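Local coordinates for NADPH-dependent nitro/flavin reductase (Bacillus subtilis, PDB 3N2S) that reduces flavin mononucleotide, nitroaromatic compounds, quinones and azo dyes at the expense of NADPH, works also as an NADH oxidase, and forms a homodimer, at the interface of chains A and B. Coordinates in Å, arbitrary orientation; residue numbers count along the deposited sequence, not the author numbering. Chains: chain A/B, NADPH-dependent nitro/flavin reductase.

The interface of chains A and B. Residues chain A 194, 198, 221-223, 226; chain B 85-86, 89-90, 93.
B:Leu89 pushes its forked tip between two helices of the partner subunit, and the patch of the homodimer interface built round it illustrates how a greasy plug can be flanked on one side by a polar contact. The leucine belongs to helix 84-91 of chain B; its receivers lie on helices 191-213 and 221-229 of chain A. Both methyls touch the methyl of the selenomethionine A:Met198, CD2 at 3.6 Å from CE, and the two side chains run nearly perpendicular. CD2 also reaches the indole of A:Trp221, 3.7 Å from CZ3, while CD1 turns to the ring of A:Phe194. That ring, with CG anti to the backbone N (chi1 -177°), points its far end at the chain B helix: CZ lies 3.4 Å from the carbonyl O of B:Arg85, and CE2 meets B:Leu89 CD1. A:Met198 CG covers one face of the same ring towards its rim. An alanine in place of A:Phe194 would probably open a gap beside B:Leu89 CD1 and leave the A:Met198 chain freer to turn. Further along, A:Leu226 splits its methyls, CD2 resting on B:Ala90 CB and CD1 lying 3.7 Å from CD of B:Lys93. B:Lys93 is poorly ordered, so its amine position is approximate. As modelled, its chain is extended until chi4 (-79°) bends NZ into a salt bridge and hydrogen bond of 3.1 Å with A:Asp223 OD1, roughly from above the carboxylate plane. NZ also lies 3.1 Å from A:Ser222 OG, a plausible direct hydrogen bond. A water molecule adds a second link, standing 2.8 Å from B:Lys93 NZ and 3.1 Å from A:Ser222 OG.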
ATOM      1  N   PHE A 194      -0.361  25.009   9.555  1.00 15.93           N
ATOM      2  CA  PHE A 194      -0.125  24.549   8.196  1.00 16.51           C
ATOM      3  C   PHE A 194       0.947  25.408   7.509  1.00 20.80           C
ATOM      4  O   PHE A 194       1.902  24.867   6.975  1.00 18.34           O
ATOM      5  CB  PHE A 194      -1.435  24.554   7.388  1.00 17.96           C
ATOM      6  CG  PHE A 194      -1.271  24.025   5.985  1.00 19.93           C
ATOM      7  CD1 PHE A 194      -1.341  22.655   5.727  1.00 21.93           C
ATOM      8  CD2 PHE A 194      -1.034  24.892   4.916  1.00 21.38           C
ATOM      9  CE1 PHE A 194      -1.185  22.166   4.426  1.00 23.02           C
ATOM     10  CE2 PHE A 194      -0.871  24.399   3.618  1.00 23.64           C
ATOM     11  CZ  PHE A 194      -0.940  23.039   3.384  1.00 22.17           C
HETATM   12  N   MSE A 198       4.654  24.107   6.355  1.00 19.17           N
HETATM   13  CA  MSE A 198       4.897  24.135   4.909  1.00 19.81           C
HETATM   14  C   MSE A 198       6.019  25.100   4.529  1.00 20.94           C
HETATM   15  O   MSE A 198       6.797  24.777   3.640  1.00 18.58           O
HETATM   16  CB  MSE A 198       3.614  24.395   4.117  1.00 23.51           C
HETATM   17  CG  MSE A 198       2.559  23.277   4.307  1.00 33.23           C
HETATM   18 SE   MSE A 198       3.234  21.446   3.948  1.00 44.79          SE
HETATM   19  CE  MSE A 198       4.144  21.914   2.258  1.00 39.98           C
ATOM     20  N   TRP A 221       9.417  22.505  -2.244  1.00 16.54           N
ATOM     21  CA  TRP A 221       8.602  21.304  -2.393  1.00 15.22           C
ATOM     22  C   TRP A 221       7.250  21.646  -3.005  1.00 19.29           C
ATOM     23  O   TRP A 221       6.838  20.990  -3.949  1.00 16.50           O
ATOM     24  CB  TRP A 221       8.399  20.623  -1.030  1.00 13.53           C
ATOM     25  CG  TRP A 221       7.663  19.326  -1.127  1.00 13.12           C
ATOM     26  CD1 TRP A 221       8.152  18.139  -1.590  1.00 15.34           C
ATOM     27  CD2 TRP A 221       6.316  19.078  -0.712  1.00 12.73           C
ATOM     28  NE1 TRP A 221       7.195  17.158  -1.476  1.00 14.44           N
ATOM     29  CE2 TRP A 221       6.056  17.706  -0.937  1.00 15.90           C
ATOM     30  CE3 TRP A 221       5.317  19.870  -0.125  1.00 14.52           C
ATOM     31  CZ2 TRP A 221       4.831  17.113  -0.619  1.00 14.81           C
ATOM     32  CZ3 TRP A 221       4.099  19.283   0.185  1.00 16.47           C
ATOM     33  CH2 TRP A 221       3.872  17.911  -0.038  1.00 17.00           C
ATOM     34  N   SER A 222       6.563  22.661  -2.457  1.00 19.14           N
ATOM     35  CA  SER A 222       5.233  23.062  -2.929  1.00 20.14           C
ATOM     36  C   SER A 222       5.246  23.463  -4.418  1.00 25.00           C
ATOM     37  O   SER A 222       4.358  23.049  -5.142  1.00 25.96           O
ATOM     38  CB  SER A 222       4.652  24.158  -2.041  1.00 23.79           C
ATOM     39  OG  SER A 222       5.487  25.297  -2.075  1.00 26.37           O
ATOM     40  N   ASP A 223       6.297  24.146  -4.893  1.00 21.13           N
ATOM     41  CA  ASP A 223       6.405  24.471  -6.320  1.00 22.15           C
ATOM     42  C   ASP A 223       6.666  23.215  -7.169  1.00 25.80           C
ATOM     43  O   ASP A 223       6.042  23.068  -8.207  1.00 26.78           O
ATOM     44  CB  ASP A 223       7.483  25.521  -6.578  1.00 24.05           C
ATOM     45  CG  ASP A 223       7.058  26.944  -6.222  1.00 33.23           C
ATOM     46  OD1 ASP A 223       5.839  27.169  -5.977  1.00 33.38           O
ATOM     47  OD2 ASP A 223       7.921  27.827  -6.223  1.00 35.45           O
ATOM     48  N   LEU A 226       3.342  20.756  -7.264  1.00 31.57           N
ATOM     49  CA  LEU A 226       2.289  21.367  -8.066  1.00 32.30           C
ATOM     50  C   LEU A 226       2.644  21.375  -9.559  1.00 35.53           C
ATOM     51  O   LEU A 226       1.776  21.089 -10.382  1.00 35.70           O
ATOM     52  CB  LEU A 226       1.959  22.786  -7.555  1.00 32.84           C
ATOM     53  CG  LEU A 226       1.325  22.864  -6.142  1.00 38.24           C
ATOM     54  CD1 LEU A 226       1.173  24.289  -5.699  1.00 38.84           C
ATOM     55  CD2 LEU A 226      -0.008  22.141  -6.057  1.00 39.20           C
TER
ATOM     56  N   ARG B  85      -3.667  18.706   1.827  1.00 13.00           N
ATOM     57  CA  ARG B  85      -2.371  19.391   1.955  1.00 13.52           C
ATOM     58  C   ARG B  85      -2.033  20.067   0.608  1.00 16.65           C
ATOM     59  O   ARG B  85      -1.678  21.255   0.557  1.00 16.70           O
ATOM     60  CB  ARG B  85      -1.306  18.332   2.330  1.00 12.33           C
ATOM     61  CG  ARG B  85       0.113  18.842   2.509  1.00 21.80           C
ATOM     62  CD  ARG B  85       1.060  17.728   2.939  1.00 16.91           C
ATOM     63  NE  ARG B  85       0.667  17.125   4.223  1.00 11.98           N
ATOM     64  CZ  ARG B  85       0.379  15.837   4.376  1.00 22.08           C
ATOM     65  NH1 ARG B  85       0.436  15.010   3.341  1.00  9.11           N
ATOM     66  NH2 ARG B  85       0.014  15.370   5.560  1.00 17.84           N
ATOM     67  N   HIS B  86      -2.215  19.316  -0.482  1.00 12.42           N
ATOM     68  CA  HIS B  86      -1.928  19.735  -1.860  1.00 14.08           C
ATOM     69  C   HIS B  86      -2.927  20.814  -2.337  1.00 18.46           C
ATOM     70  O   HIS B  86      -2.508  21.813  -2.931  1.00 16.71           O
ATOM     71  CB  HIS B  86      -1.869  18.487  -2.766  1.00 16.87           C
ATOM     72  CG  HIS B  86      -1.029  17.390  -2.143  1.00 20.74           C
ATOM     73  ND1 HIS B  86      -1.531  16.581  -1.123  1.00 22.89           N
ATOM     74  CD2 HIS B  86       0.282  17.104  -2.315  1.00 23.53           C
ATOM     75  CE1 HIS B  86      -0.531  15.795  -0.757  1.00 23.37           C
ATOM     76  NE2 HIS B  86       0.580  16.063  -1.454  1.00 23.70           N
ATOM     77  N   LEU B  89      -1.987  24.063  -0.410  1.00 20.92           N
ATOM     78  CA  LEU B  89      -0.737  24.611  -0.963  1.00 22.94           C
ATOM     79  C   LEU B  89      -1.054  25.341  -2.281  1.00 29.47           C
ATOM     80  O   LEU B  89      -0.550  26.439  -2.495  1.00 30.05           O
ATOM     81  CB  LEU B  89       0.282  23.489  -1.276  1.00 23.67           C
ATOM     82  CG  LEU B  89       1.361  23.102  -0.281  1.00 29.51           C
ATOM     83  CD1 LEU B  89       1.640  24.160   0.782  1.00 28.29           C
ATOM     84  CD2 LEU B  89       1.259  21.665   0.151  1.00 33.76           C
ATOM     85  N   ALA B  90      -1.895  24.720  -3.146  1.00 28.30           N
ATOM     86  CA  ALA B  90      -2.329  25.273  -4.430  1.00 28.87           C
ATOM     87  C   ALA B  90      -3.111  26.573  -4.215  1.00 36.37           C
ATOM     88  O   ALA B  90      -2.799  27.563  -4.868  1.00 36.12           O
ATOM     89  CB  ALA B  90      -3.185  24.265  -5.187  1.00 29.16           C
ATOM     90  N   LYS B  93      -1.174  29.675  -3.443  1.00 43.69           N
ATOM     91  CA  LYS B  93      -0.309  30.053  -4.561  1.00 43.84           C
ATOM     92  C   LYS B  93      -1.084  30.554  -5.774  1.00 48.82           C
ATOM     93  O   LYS B  93      -0.470  30.948  -6.770  1.00 48.63           O
ATOM     94  CB  LYS B  93       0.576  28.871  -4.962  1.00 46.18           C
ATOM     95  CG  LYS B  93       1.690  28.651  -3.983  1.00 50.89           C
ATOM     96  CD  LYS B  93       2.496  27.454  -4.336  1.00 55.04           C
ATOM     97  CE  LYS B  93       3.440  27.170  -3.211  1.00 56.79           C
ATOM     98  NZ  LYS B  93       4.636  28.055  -3.222  1.00 64.54           N
TER
HETATM   99  O   HOH W   1       7.173  27.867  -2.121  1.00 43.17           O